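PDB 7DRG: PA0821 from Pseudomonas aeruginosa, which probably acts as the antitoxin, or immunity protein, against a type VI secretion effector with a putative VRR-NUC nuclease domain. Local coordinates for residues G29-I34 and K118-G123; L160-L165 and V230-L235; L173-G178 and Y262-G267; H258-R263 and T355-E360. All blocks are in the same frame, centred on the assembly; numbering follows the deposited sequence.

Contact 1 of 4, residues G29-I34 and K118-G123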
loop_
_atom_site.group_PDB
_atom_site.type_symbol
_atom_site.label_atom_id
_atom_site.label_comp_id
_atom_site.label_asym_id
_atom_site.label_seq_id
_atom_site.Cartn_x
_atom_site.Cartn_y
_atom_site.Cartn_z
ATOM N N GLY B 29 -14.912 -6.492 1.639
ATOM C CA GLY B 29 -14.672 -5.653 2.785
ATOM C C GLY B 29 -14.500 -6.396 4.091
ATOM O O GLY B 29 -14.622 -7.625 4.172
ATOM N N PRO B 30 -14.258 -5.632 5.152
ATOM C CA PRO B 30 -13.869 -6.231 6.432
ATOM C C PRO B 30 -14.947 -7.138 6.997
ATOM O O PRO B 30 -16.146 -6.908 6.826
ATOM C CB PRO B 30 -13.631 -5.015 7.337
ATOM C CG PRO B 30 -14.292 -3.850 6.630
ATOM C CD PRO B 30 -14.170 -4.162 5.177
ATOM N N GLU B 31 -14.496 -8.189 7.675
ATOM C CA GLU B 31 -15.367 -9.135 8.353
ATOM C C GLU B 31 -15.036 -9.145 9.838
ATOM O O GLU B 31 -14.050 -8.553 10.284
ATOM C CB GLU B 31 -15.240 -10.537 7.745
ATOM C CG GLU B 31 -15.887 -10.638 6.377
ATOM C CD GLU B 31 -15.483 -11.884 5.617
ATOM O OE1 GLU B 31 -14.973 -12.832 6.248
ATOM O OE2 GLU B 31 -15.673 -11.910 4.382
ATOM N N ASP B 32 -15.872 -9.846 10.602
ATOM C CA ASP B 32 -15.880 -9.735 12.062
ATOM C C ASP B 32 -14.852 -10.671 12.710
ATOM O O ASP B 32 -15.175 -11.504 13.553
ATOM C CB ASP B 32 -17.285 -10.014 12.586
ATOM C CG ASP B 32 -17.482 -9.546 14.013
ATOM O OD1 ASP B 32 -16.664 -8.731 14.487
ATOM O OD2 ASP B 32 -18.452 -10.000 14.659
ATOM N N TYR B 33 -13.590 -10.517 12.308
ATOM C CA TYR B 33 -12.495 -11.245 12.941
ATOM C C TYR B 33 -11.217 -10.456 12.706
ATOM O O TYR B 33 -11.173 -9.551 11.872
ATOM C CB TYR B 33 -12.368 -12.684 12.410
ATOM C CG TYR B 33 -11.809 -12.808 11.004
ATOM C CD1 TYR B 33 -12.630 -12.656 9.893
ATOM C CD2 TYR B 33 -10.461 -13.085 10.784
ATOM C CE1 TYR B 33 -12.129 -12.774 8.605
ATOM C CE2 TYR B 33 -9.948 -13.200 9.494
ATOM C CZ TYR B 33 -10.792 -13.038 8.406
ATOM O OH TYR B 33 -10.310 -13.141 7.116
ATOM N N ILE B 34 -10.173 -10.798 13.457
ATOM C CA ILE B 34 -8.873 -10.151 13.311
ATOM C C ILE B 34 -8.082 -10.930 12.265
ATOM O O ILE B 34 -7.706 -12.082 12.490
ATOM C CB ILE B 34 -8.118 -10.090 14.643
ATOM C CG1 ILE B 34 -8.948 -9.348 15.696
ATOM C CG2 ILE B 34 -6.754 -9.436 14.441
ATOM C CD1 ILE B 34 -8.342 -9.393 17.091
ATOM N N LYS B 118 -11.083 -15.377 19.299
ATOM C CA LYS B 118 -11.754 -16.399 18.514
ATOM C C LYS B 118 -10.709 -17.264 17.820
ATOM O O LYS B 118 -9.601 -16.808 17.537
ATOM C CB LYS B 118 -12.688 -15.751 17.492
ATOM C CG LYS B 118 -13.682 -14.785 18.128
ATOM C CD LYS B 118 -14.866 -14.484 17.222
ATOM C CE LYS B 118 -14.640 -13.229 16.402
ATOM N NZ LYS B 118 -13.578 -13.410 15.384
ATOM N N SER B 119 -11.054 -18.532 17.575
ATOM C CA SER B 119 -10.098 -19.421 16.921
ATOM C C SER B 119 -9.707 -18.907 15.537
ATOM O O SER B 119 -8.614 -19.225 15.052
ATOM C CB SER B 119 -10.668 -20.844 16.829
ATOM O OG SER B 119 -11.843 -20.870 16.027
ATOM N N ARG B 120 -10.571 -18.103 14.912
ATOM C CA ARG B 120 -10.325 -17.508 13.610
ATOM C C ARG B 120 -9.413 -16.288 13.684
ATOM O O ARG B 120 -8.862 -15.877 12.658
ATOM C CB ARG B 120 -11.673 -17.125 12.987
ATOM C CG ARG B 120 -11.655 -16.767 11.518
ATOM C CD ARG B 120 -13.049 -16.364 11.094
ATOM N NE ARG B 120 -13.145 -16.107 9.664
ATOM C CZ ARG B 120 -14.222 -15.597 9.082
ATOM N NH1 ARG B 120 -15.281 -15.289 9.819
ATOM N NH2 ARG B 120 -14.238 -15.389 7.773
ATOM N N ASP B 121 -9.248 -15.700 14.867
ATOM C CA ASP B 121 -8.472 -14.475 15.011
ATOM C C ASP B 121 -6.976 -14.748 14.935
ATOM O O ASP B 121 -6.464 -15.679 15.565
ATOM C CB ASP B 121 -8.757 -13.798 16.351
ATOM C CG ASP B 121 -10.123 -13.155 16.424
ATOM O OD1 ASP B 121 -10.714 -12.860 15.363
ATOM O OD2 ASP B 121 -10.592 -12.927 17.564
ATOM N N ALA B 122 -6.269 -13.895 14.197
ATOM C CA ALA B 122 -4.825 -13.787 14.371
ATOM C C ALA B 122 -4.513 -13.341 15.791
ATOM O O ALA B 122 -5.247 -12.548 16.385
ATOM C CB ALA B 122 -4.236 -12.794 13.369
ATOM N N GLY B 123 -3.427 -13.879 16.348
ATOM C CA GLY B 123 -2.997 -13.505 17.676
ATOM C C GLY B 123 -1.510 -13.209 17.685
ATOM O O GLY B 123 -0.754 -13.685 16.837
HETATM O O HOH W 1 -16.017 -14.666 12.371
#

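Contact 2 of 4, residues L160-L165 and V230-L235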
loop_
_atom_site.group_PDB
_atom_site.type_symbol
_atom_site.label_atom_id
_atom_site.label_comp_id
_atom_site.label_asym_id
_atom_site.label_seq_id
_atom_site.Cartn_x
_atom_site.Cartn_y
_atom_site.Cartn_z
ATOM N N LEU B 160 14.747 -8.313 26.429
ATOM C CA LEU B 160 15.679 -9.420 26.261
ATOM C C LEU B 160 14.995 -10.779 26.176
ATOM O O LEU B 160 15.672 -11.772 25.893
ATOM C CB LEU B 160 16.703 -9.439 27.406
ATOM C CG LEU B 160 17.521 -8.155 27.540
ATOM C CD1 LEU B 160 18.573 -8.336 28.614
ATOM C CD2 LEU B 160 18.169 -7.773 26.215
ATOM N N ASP B 161 13.679 -10.853 26.388
ATOM C CA ASP B 161 13.035 -12.161 26.523
ATOM C C ASP B 161 12.945 -12.897 25.187
ATOM O O ASP B 161 13.344 -14.064 25.088
ATOM C CB ASP B 161 11.644 -12.011 27.137
ATOM C CG ASP B 161 11.682 -11.799 28.637
ATOM O OD1 ASP B 161 12.785 -11.579 29.191
ATOM O OD2 ASP B 161 10.604 -11.868 29.265
ATOM N N PHE B 162 12.385 -12.251 24.158
ATOM C CA PHE B 162 12.302 -12.905 22.855
ATOM C C PHE B 162 13.691 -13.236 22.328
ATOM O O PHE B 162 13.928 -14.334 21.810
ATOM C CB PHE B 162 11.542 -12.017 21.865
ATOM C CG PHE B 162 11.521 -12.555 20.466
ATOM C CD1 PHE B 162 12.582 -12.328 19.605
ATOM C CD2 PHE B 162 10.445 -13.305 20.010
ATOM C CE1 PHE B 162 12.586 -12.835 18.329
ATOM C CE2 PHE B 162 10.436 -13.808 18.719
ATOM C CZ PHE B 162 11.505 -13.580 17.882
ATOM N N LEU B 163 14.624 -12.289 22.451
ATOM C CA LEU B 163 15.985 -12.529 22.000
ATOM C C LEU B 163 16.582 -13.765 22.673
ATOM O O LEU B 163 17.188 -14.610 22.006
ATOM C CB LEU B 163 16.822 -11.281 22.286
ATOM C CG LEU B 163 18.325 -11.351 22.060
ATOM C CD1 LEU B 163 18.625 -11.694 20.620
ATOM C CD2 LEU B 163 18.948 -10.008 22.454
ATOM N N GLN B 164 16.393 -13.899 23.991
ATOM C CA GLN B 164 16.883 -15.076 24.698
ATOM C C GLN B 164 16.251 -16.357 24.161
ATOM O O GLN B 164 16.932 -17.377 24.009
ATOM C CB GLN B 164 16.609 -14.936 26.197
ATOM C CG GLN B 164 17.254 -16.024 27.034
ATOM C CD GLN B 164 18.762 -15.870 27.114
ATOM O OE1 GLN B 164 19.269 -14.890 27.671
ATOM N NE2 GLN B 164 19.489 -16.824 26.542
ATOM N N LEU B 165 14.951 -16.323 23.867
ATOM C CA LEU B 165 14.296 -17.497 23.291
ATOM C C LEU B 165 14.911 -17.858 21.947
ATOM O O LEU B 165 15.185 -19.032 21.673
ATOM C CB LEU B 165 12.791 -17.257 23.130
ATOM C CG LEU B 165 11.930 -17.067 24.373
ATOM C CD1 LEU B 165 10.486 -16.802 23.948
ATOM C CD2 LEU B 165 12.016 -18.279 25.297
ATOM N N VAL B 230 17.370 -11.082 5.540
ATOM C CA VAL B 230 17.856 -10.630 6.833
ATOM C C VAL B 230 16.703 -9.943 7.558
ATOM O O VAL B 230 15.714 -9.524 6.949
ATOM C CB VAL B 230 19.071 -9.689 6.686
ATOM C CG1 VAL B 230 20.096 -10.287 5.733
ATOM C CG2 VAL B 230 18.626 -8.307 6.197
ATOM N N SER B 231 16.815 -9.842 8.875
ATOM C CA SER B 231 15.881 -9.039 9.656
ATOM C C SER B 231 16.615 -8.603 10.914
ATOM O O SER B 231 17.847 -8.542 10.926
ATOM C CB SER B 231 14.586 -9.816 9.948
ATOM O OG SER B 231 13.578 -8.914 10.386
ATOM N N TRP B 232 15.864 -8.282 11.972
ATOM C CA TRP B 232 16.505 -7.879 13.224
ATOM C C TRP B 232 17.469 -8.953 13.712
ATOM O O TRP B 232 18.603 -8.657 14.111
ATOM C CB TRP B 232 15.448 -7.578 14.291
ATOM C CG TRP B 232 16.049 -7.115 15.588
ATOM C CD1 TRP B 232 17.002 -6.144 15.752
ATOM C CD2 TRP B 232 15.744 -7.600 16.904
ATOM N NE1 TRP B 232 17.308 -6.002 17.084
ATOM C CE2 TRP B 232 16.551 -6.879 17.814
ATOM C CE3 TRP B 232 14.862 -8.563 17.400
ATOM C CZ2 TRP B 232 16.495 -7.092 19.193
ATOM C CZ3 TRP B 232 14.814 -8.780 18.768
ATOM C CH2 TRP B 232 15.624 -8.058 19.648
ATOM N N LEU B 233 17.038 -10.210 13.683
ATOM C CA LEU B 233 17.920 -11.336 13.938
ATOM C C LEU B 233 18.024 -12.148 12.656
ATOM O O LEU B 233 17.024 -12.343 11.957
ATOM C CB LEU B 233 17.401 -12.205 15.082
ATOM C CG LEU B 233 16.980 -11.478 16.361
ATOM C CD1 LEU B 233 16.573 -12.481 17.434
ATOM C CD2 LEU B 233 18.110 -10.579 16.874
ATOM N N THR B 234 19.237 -12.579 12.329
ATOM C CA THR B 234 19.501 -13.394 11.154
ATOM C C THR B 234 20.354 -14.576 11.577
ATOM O O THR B 234 21.393 -14.382 12.208
ATOM C CB THR B 234 20.213 -12.580 10.073
ATOM O OG1 THR B 234 19.462 -11.383 9.824
ATOM C CG2 THR B 234 20.297 -13.380 8.776
ATOM N N LEU B 235 19.919 -15.792 11.241
ATOM C CA LEU B 235 20.621 -17.010 11.638
ATOM C C LEU B 235 21.265 -17.655 10.417
ATOM O O LEU B 235 20.584 -17.927 9.422
ATOM C CB LEU B 235 19.672 -17.999 12.329
ATOM C CG LEU B 235 20.329 -19.271 12.893
ATOM C CD1 LEU B 235 19.547 -19.762 14.072
ATOM C CD2 LEU B 235 20.393 -20.378 11.846
#

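Contact 3 of 4, residues L173-G178 and Y262-G267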
loop_
_atom_site.group_PDB
_atom_site.type_symbol
_atom_site.label_atom_id
_atom_site.label_comp_id
_atom_site.label_asym_id
_atom_site.label_seq_id
_atom_site.Cartn_x
_atom_site.Cartn_y
_atom_site.Cartn_z
ATOM N N LEU B 173 18.213 -26.557 18.328
ATOM C CA LEU B 173 17.725 -27.134 17.088
ATOM C C LEU B 173 18.770 -27.145 15.985
ATOM O O LEU B 173 18.549 -27.805 14.959
ATOM C CB LEU B 173 16.481 -26.370 16.604
ATOM C CG LEU B 173 15.298 -26.390 17.577
ATOM C CD1 LEU B 173 14.165 -25.510 17.063
ATOM C CD2 LEU B 173 14.805 -27.818 17.796
ATOM N N GLU B 174 19.890 -26.439 16.172
ATOM C CA GLU B 174 20.947 -26.272 15.177
ATOM C C GLU B 174 20.354 -26.040 13.779
ATOM O O GLU B 174 20.548 -26.852 12.873
ATOM C CB GLU B 174 21.903 -27.460 15.181
ATOM C CG GLU B 174 22.514 -27.690 16.568
ATOM C CD GLU B 174 23.888 -28.337 16.526
ATOM O OE1 GLU B 174 24.015 -29.423 15.923
ATOM O OE2 GLU B 174 24.837 -27.752 17.105
ATOM N N PRO B 175 19.634 -24.935 13.588
ATOM C CA PRO B 175 18.879 -24.734 12.346
ATOM C C PRO B 175 19.788 -24.486 11.155
ATOM O O PRO B 175 20.959 -24.122 11.287
ATOM C CB PRO B 175 18.026 -23.491 12.643
ATOM C CG PRO B 175 18.098 -23.304 14.141
ATOM C CD PRO B 175 19.441 -23.824 14.534
ATOM N N GLU B 176 19.207 -24.666 9.966
ATOM C CA GLU B 176 19.928 -24.356 8.739
ATOM C C GLU B 176 19.974 -22.853 8.489
ATOM O O GLU B 176 20.979 -22.329 7.997
ATOM C CB GLU B 176 19.261 -25.059 7.554
ATOM C CG GLU B 176 18.949 -26.531 7.800
ATOM C CD GLU B 176 20.183 -27.400 7.793
ATOM O OE1 GLU B 176 20.925 -27.347 6.790
ATOM O OE2 GLU B 176 20.408 -28.131 8.794
ATOM N N GLN B 177 18.889 -22.158 8.811
ATOM C CA GLN B 177 18.741 -20.741 8.521
ATOM C C GLN B 177 17.543 -20.234 9.302
ATOM O O GLN B 177 16.729 -21.015 9.802
ATOM C CB GLN B 177 18.547 -20.481 7.025
ATOM C CG GLN B 177 17.345 -21.214 6.447
ATOM C CD GLN B 177 17.149 -20.942 4.973
ATOM O OE1 GLN B 177 16.983 -19.791 4.561
ATOM N NE2 GLN B 177 17.159 -22.003 4.162
ATOM N N GLY B 178 17.442 -18.917 9.403
ATOM C CA GLY B 178 16.355 -18.350 10.176
ATOM C C GLY B 178 16.471 -16.846 10.258
ATOM O O GLY B 178 17.455 -16.246 9.810
ATOM N N TYR B 262 25.998 -13.750 18.134
ATOM C CA TYR B 262 25.800 -14.803 19.116
ATOM C C TYR B 262 26.211 -16.118 18.480
ATOM O O TYR B 262 25.505 -16.656 17.617
ATOM C CB TYR B 262 24.350 -14.839 19.602
ATOM C CG TYR B 262 23.889 -13.523 20.178
ATOM C CD1 TYR B 262 24.239 -13.144 21.472
ATOM C CD2 TYR B 262 23.122 -12.648 19.420
ATOM C CE1 TYR B 262 23.828 -11.937 21.993
ATOM C CE2 TYR B 262 22.699 -11.439 19.936
ATOM C CZ TYR B 262 23.053 -11.086 21.218
ATOM O OH TYR B 262 22.633 -9.878 21.729
ATOM N N ARG B 263 27.353 -16.634 18.913
ATOM C CA ARG B 263 27.781 -17.965 18.511
ATOM C C ARG B 263 27.090 -18.965 19.420
ATOM O O ARG B 263 27.447 -19.121 20.587
ATOM C CB ARG B 263 29.301 -18.092 18.574
ATOM C CG ARG B 263 29.965 -17.880 17.224
ATOM C CD ARG B 263 31.486 -18.028 17.264
ATOM N NE ARG B 263 31.907 -19.338 17.742
ATOM C CZ ARG B 263 32.717 -19.527 18.777
ATOM N NH1 ARG B 263 33.208 -18.483 19.438
ATOM N NH2 ARG B 263 33.045 -20.758 19.144
ATOM N N TYR B 264 26.054 -19.596 18.901
ATOM C CA TYR B 264 25.584 -20.848 19.447
ATOM C C TYR B 264 26.448 -21.928 18.787
ATOM O O TYR B 264 27.422 -21.620 18.093
ATOM C CB TYR B 264 24.075 -20.977 19.228
ATOM C CG TYR B 264 23.707 -21.142 17.785
ATOM C CD1 TYR B 264 23.546 -20.042 16.949
ATOM C CD2 TYR B 264 23.547 -22.408 17.248
ATOM C CE1 TYR B 264 23.237 -20.210 15.629
ATOM C CE2 TYR B 264 23.243 -22.589 15.937
ATOM C CZ TYR B 264 23.078 -21.488 15.126
ATOM O OH TYR B 264 22.775 -21.687 13.810
ATOM N N GLY B 265 26.122 -23.193 18.992
ATOM C CA GLY B 265 26.965 -24.287 18.541
ATOM C C GLY B 265 27.544 -24.259 17.137
ATOM O O GLY B 265 28.747 -24.036 16.967
ATOM N N ASP B 266 26.716 -24.500 16.124
ATOM C CA ASP B 266 27.195 -24.703 14.761
ATOM C C ASP B 266 26.678 -23.621 13.819
ATOM O O ASP B 266 26.331 -23.883 12.665
ATOM C CB ASP B 266 26.799 -26.082 14.244
ATOM C CG ASP B 266 25.319 -26.194 13.995
ATOM O OD1 ASP B 266 24.553 -25.822 14.907
ATOM O OD2 ASP B 266 24.927 -26.612 12.884
ATOM N N GLY B 267 26.630 -22.392 14.309
ATOM C CA GLY B 267 26.220 -21.275 13.486
ATOM C C GLY B 267 26.281 -20.010 14.306
ATOM O O GLY B 267 26.790 -20.002 15.431
HETATM O O HOH W 2 22.824 -24.134 13.150
#

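Contact 4 of 4, residues H258-R263 and T355-E360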
loop_
_atom_site.group_PDB
_atom_site.type_symbol
_atom_site.label_atom_id
_atom_site.label_comp_id
_atom_site.label_asym_id
_atom_site.label_seq_id
_atom_site.Cartn_x
_atom_site.Cartn_y
_atom_site.Cartn_z
ATOM N N HIS B 258 26.599 -1.445 16.638
ATOM C CA HIS B 258 25.205 -1.656 16.288
ATOM C C HIS B 258 24.867 -3.091 15.931
ATOM O O HIS B 258 23.679 -3.422 15.878
ATOM C CB HIS B 258 24.801 -0.750 15.117
ATOM C CG HIS B 258 24.665 0.694 15.488
ATOM N ND1 HIS B 258 25.753 1.506 15.721
ATOM C CD2 HIS B 258 23.571 1.477 15.650
ATOM C CE1 HIS B 258 25.337 2.725 16.017
ATOM N NE2 HIS B 258 24.017 2.733 15.984
ATOM N N PHE B 259 25.856 -3.950 15.698
ATOM C CA PHE B 259 25.630 -5.349 15.364
ATOM C C PHE B 259 26.249 -6.225 16.437
ATOM O O PHE B 259 27.391 -5.994 16.856
ATOM C CB PHE B 259 26.210 -5.692 13.989
ATOM C CG PHE B 259 25.545 -4.960 12.859
ATOM C CD1 PHE B 259 25.939 -3.676 12.514
ATOM C CD2 PHE B 259 24.511 -5.550 12.144
ATOM C CE1 PHE B 259 25.321 -2.995 11.481
ATOM C CE2 PHE B 259 23.888 -4.875 11.109
ATOM C CZ PHE B 259 24.290 -3.596 10.775
ATOM N N ALA B 260 25.486 -7.213 16.892
ATOM C CA ALA B 260 25.955 -8.192 17.857
ATOM C C ALA B 260 25.937 -9.572 17.219
ATOM O O ALA B 260 25.133 -9.853 16.324
ATOM C CB ALA B 260 25.096 -8.195 19.127
ATOM N N PHE B 261 26.834 -10.433 17.688
ATOM C CA PHE B 261 26.982 -11.778 17.158
ATOM C C PHE B 261 26.880 -12.773 18.298
ATOM O O PHE B 261 27.567 -12.638 19.316
ATOM C CB PHE B 261 28.311 -11.934 16.414
ATOM C CG PHE B 261 28.465 -10.968 15.282
ATOM C CD1 PHE B 261 28.896 -9.675 15.516
ATOM C CD2 PHE B 261 28.140 -11.339 13.988
ATOM C CE1 PHE B 261 29.014 -8.773 14.475
ATOM C CE2 PHE B 261 28.265 -10.446 12.944
ATOM C CZ PHE B 261 28.701 -9.160 13.188
ATOM N N TYR B 262 25.998 -13.750 18.134
ATOM C CA TYR B 262 25.800 -14.803 19.116
ATOM C C TYR B 262 26.211 -16.118 18.480
ATOM O O TYR B 262 25.505 -16.656 17.617
ATOM C CB TYR B 262 24.350 -14.839 19.602
ATOM C CG TYR B 262 23.889 -13.523 20.178
ATOM C CD1 TYR B 262 24.239 -13.144 21.472
ATOM C CD2 TYR B 262 23.122 -12.648 19.420
ATOM C CE1 TYR B 262 23.828 -11.937 21.993
ATOM C CE2 TYR B 262 22.699 -11.439 19.936
ATOM C CZ TYR B 262 23.053 -11.086 21.218
ATOM O OH TYR B 262 22.633 -9.878 21.729
ATOM N N ARG B 263 27.353 -16.634 18.913
ATOM C CA ARG B 263 27.781 -17.965 18.511
ATOM C C ARG B 263 27.090 -18.965 19.420
ATOM O O ARG B 263 27.447 -19.121 20.587
ATOM C CB ARG B 263 29.301 -18.092 18.574
ATOM C CG ARG B 263 29.965 -17.880 17.224
ATOM C CD ARG B 263 31.486 -18.028 17.264
ATOM N NE ARG B 263 31.907 -19.338 17.742
ATOM C CZ ARG B 263 32.717 -19.527 18.777
ATOM N NH1 ARG B 263 33.208 -18.483 19.438
ATOM N NH2 ARG B 263 33.045 -20.758 19.144
ATOM N N THR B 355 21.228 -3.214 27.970
ATOM C CA THR B 355 19.776 -3.275 28.064
ATOM C C THR B 355 19.118 -3.905 26.846
ATOM O O THR B 355 17.937 -4.257 26.925
ATOM C CB THR B 355 19.183 -1.876 28.268
ATOM O OG1 THR B 355 19.351 -1.098 27.077
ATOM C CG2 THR B 355 19.866 -1.171 29.434
ATOM N N ASN B 356 19.832 -4.056 25.726
ATOM C CA ASN B 356 19.189 -4.536 24.505
ATOM C C ASN B 356 19.956 -5.662 23.813
ATOM O O ASN B 356 19.570 -6.073 22.710
ATOM C CB ASN B 356 18.941 -3.371 23.531
ATOM C CG ASN B 356 20.197 -2.582 23.218
ATOM O OD1 ASN B 356 21.288 -3.137 23.128
ATOM N ND2 ASN B 356 20.046 -1.272 23.057
ATOM N N THR B 357 21.002 -6.199 24.439
ATOM C CA THR B 357 21.714 -7.371 23.946
ATOM C C THR B 357 21.835 -8.376 25.079
ATOM O O THR B 357 21.682 -8.029 26.254
ATOM C CB THR B 357 23.125 -7.038 23.422
ATOM O OG1 THR B 357 23.900 -6.442 24.471
ATOM C CG2 THR B 357 23.060 -6.087 22.246
ATOM N N LEU B 358 22.127 -9.640 24.714
ATOM C CA LEU B 358 22.435 -10.635 25.737
ATOM C C LEU B 358 23.903 -10.522 26.144
ATOM O O LEU B 358 24.761 -10.232 25.307
ATOM C CB LEU B 358 22.162 -12.046 25.235
ATOM C CG LEU B 358 20.767 -12.332 24.682
ATOM C CD1 LEU B 358 20.680 -13.796 24.287
ATOM C CD2 LEU B 358 19.695 -11.992 25.700
ATOM N N PRO B 359 24.215 -10.754 27.420
ATOM C CA PRO B 359 25.618 -10.670 27.857
ATOM C C PRO B 359 26.554 -11.622 27.125
ATOM O O PRO B 359 27.761 -11.360 27.080
ATOM C CB PRO B 359 25.546 -10.997 29.357
ATOM C CG PRO B 359 24.164 -11.553 29.593
ATOM C CD PRO B 359 23.290 -10.936 28.546
ATOM N N GLU B 360 26.050 -12.702 26.538
ATOM C CA GLU B 360 26.915 -13.672 25.883
ATOM C C GLU B 360 27.330 -13.254 24.478
ATOM O O GLU B 360 27.994 -14.044 23.794
ATOM C CB GLU B 360 26.233 -15.036 25.840
ATOM C CG GLU B 360 25.079 -15.145 24.861
ATOM C CD GLU B 360 24.281 -16.418 25.069
ATOM O OE1 GLU B 360 23.571 -16.512 26.094
ATOM O OE2 GLU B 360 24.372 -17.326 24.216
HETATM O O HOH W 3 28.149 -15.746 21.753
HETATM O O HOH W 4 25.763 -17.261 22.227
#

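Contact 1 of 4, residues G29-I34 and K118-G123
The guanidinium of Arg120 lies flat over one face of the Tyr33 ring, the planes only 13° apart and the centres 4.0 Å apart. Tyr33 CD1 sits over the middle of the guanidinium, while Arg120 NE is offset toward the rim of the ring. Arg120 is extended from CG to NE, which carries its CD over the same ring as a CH-pi contact. Glu31 OE1 lies at the ring edge, in its plane. It forms a salt bridge with Arg120 NH2 at 3.1 Å, though the hydrogen bond is weak. At the guanidinium edge a water accepts from Arg120 NH1. Ser190 holds Arg120 NE, and Asp194 and Asn193 hold Tyr33 OH.

The second cluster centres on Asp121, in the type I turn Lys118-Asp121. Its OD1 accepts from Ile34 N at 2.9 Å and from Lys118 NZ at 2.9 Å, on opposite faces of the carboxylate. Asp121 OD2 takes Lys118 N. The bent lysine chain also brings NZ to Asp32 O, 3.1 Å away on a lone pair. Ala122 N closes on Ile34 O at 2.9 Å. The loop leading into strand 34-46 is thus joined to the loop between strands 109-114 and 126-131. The Lys118 ammonium and the backbone N-H donors of Lys118 and Ile34 would be expected to favour a charged Asp121, and the Glu31 carboxylate a charged Arg120.

Contact 2 of 4, residues L160-L165 and V230-L235
Leu163 and Leu233 meet methyl to methyl. Leu163 CD1 is 3.9 Å from Leu233 CD1 and equally close to Leu233 CD2, with the two side chains at about a right angle. Leu163 CG is anti to its backbone N (chi1 172°), and from there CD1 reaches Leu233.

Aromatic rings take part in the other apolar contacts. Leu233 CD1 also comes to the edge of the Phe162 ring, 4.1 Å from CE1 and near the ring plane. These two side chains slide past each other in opposite directions. Phe162 CD1 in turn lies at the edge of the Trp232 indole, 4.3 Å from CZ3. Leu163 CB approaches Trp232 CH2 obliquely at 4.3 Å. Within its own segment, Leu233 CD2 lies over one face of the indole.

Helix 161-173 here packs on the start of strand 233-237. Trp232 and Leu233 both face Ala180 of the neighbouring antiparallel strand, forming a classic beta bulge. Both residues direct their CB toward the helix.

No hydrogen bond crosses the contact. Trp232 NE1 bonds outside it, to Gly273 O. Ser231 N donates to Thr234 OG1 at 3.2 Å, a bond within the segment.

Contact 3 of 4, residues L173-G178 and Y262-G267
The first torsions of Glu174 and Asp266 set where each CG stands. Glu174 CG is anti to its carbonyl carbon (chi1 -56°), and the chain runs extended beyond CG to bring its carboxylate up to Asp266. Asp266 CG stands between its own backbone N and carbonyl carbon (chi1 70°). The two side chains cross obliquely, with carboxylate planes 40° apart. Glu174 OE2 ends 2.9 Å from Asp266 OD1. Both atoms are acceptors, so this is a close approach of like charges, not a hydrogen bond. Such a pair might raise the pKa of one partner. Asp266 OD1 also lies 3.1 Å from Glu174 CB. Glu174 touches a crystal neighbour, so its placement may partly reflect lattice packing.

A bridging water links the segments beside this pair. It donates to Pro175 O at 2.6 Å and to Asp266 OD1 at 3.0 Å. It is also hydrogen-bonded to Tyr264 OH at 2.5 Å, a short distance whose exact value is doubtful. The water lies at the edge of the Tyr264 ring, in its plane. Gly267 O covers one face of that ring, offset toward the rim. Pro175 CD packs obliquely against Tyr264 CE2 at 4.2 Å. Leu235 and Ala170 also touch the Tyr264 side chain.

Glu174 is the first residue to leave helix 161-173, with a positive phi, and the chain then enters strand 177-180. Gly265 and Asp266 lie at the bend between antiparallel strands 259-264 and 267-272. The arrangement is the turn of a beta hairpin packed, directly and through one shared water, against a helix-to-strand connection.

Contact 4 of 4, residues H258-R263 and T355-E360
Tyr262 OH is gripped by two groups. Leu358 N donates to it at 3.0 Å with an N-H...O angle of 160°, and the hydroxyl is also hydrogen-bonded to Gln271 OE1 of the neighbouring strand. Gln271 reaches the C-terminal segment as well, through NE2 to Asn356 O. One glutamine thus bonds to both the tyrosine and the C-terminal segment.

The tyrosine ring carries most of the packing. Its first torsion sets CG beside the backbone N, anti to the carbonyl carbon. The CB points toward residues 355-360. Leu358 CB comes obliquely against Tyr262 CE1 at 3.6 Å. Leu358 O lies in the ring plane at the edge. Thr357 CB touches Tyr262 OH at 3.3 Å, its side chain at about a right angle to the tyrosine. Further along, Glu360 CG meets the ring edge at CD1, 4.0 Å away, and its carboxylate plane is turned 73° from the ring.

Strand 259-264 pairs with strand 267-272 in an antiparallel hairpin. The irregular C-terminal segment runs over the side chains of Ala260 and Tyr262. On the Ala260 side, Ala260 CB lies 4.3 Å from Thr357 CG2.

Two waters join the far ends of the segments. One accepts from Arg263 N at 3.1 Å and donates to Glu360 O at 2.7 Å. The other donates both to Arg263 O and to Glu360 OE2. The Glu360 carboxylate, through OE2, also forms a salt bridge with Arg171 of helix 161-173.

Contacts 2, 3 and 4 form one neighbourhood, and contact 1 lies apart from it. Between centres, contacts 2 and 4 are about 10 Å apart, contacts 2 and 3 about 12 Å, and contacts 3 and 4 about 15 Å. Helix 161-173 begins in contact 2 and ends in contact 3. Contacts 3 and 4 share strand 259-264, including Tyr262. Contacts 2 and 3 also join directly, where Leu235 N meets Gly178 O at 2.9 Å, probably a hydrogen bond. Contact 2 touches contact 4 through Leu160 and Gln164. Contact 1 is about 28 Å from contact 2 between centres, and it lies across the chain's centre from contacts 3 and 4.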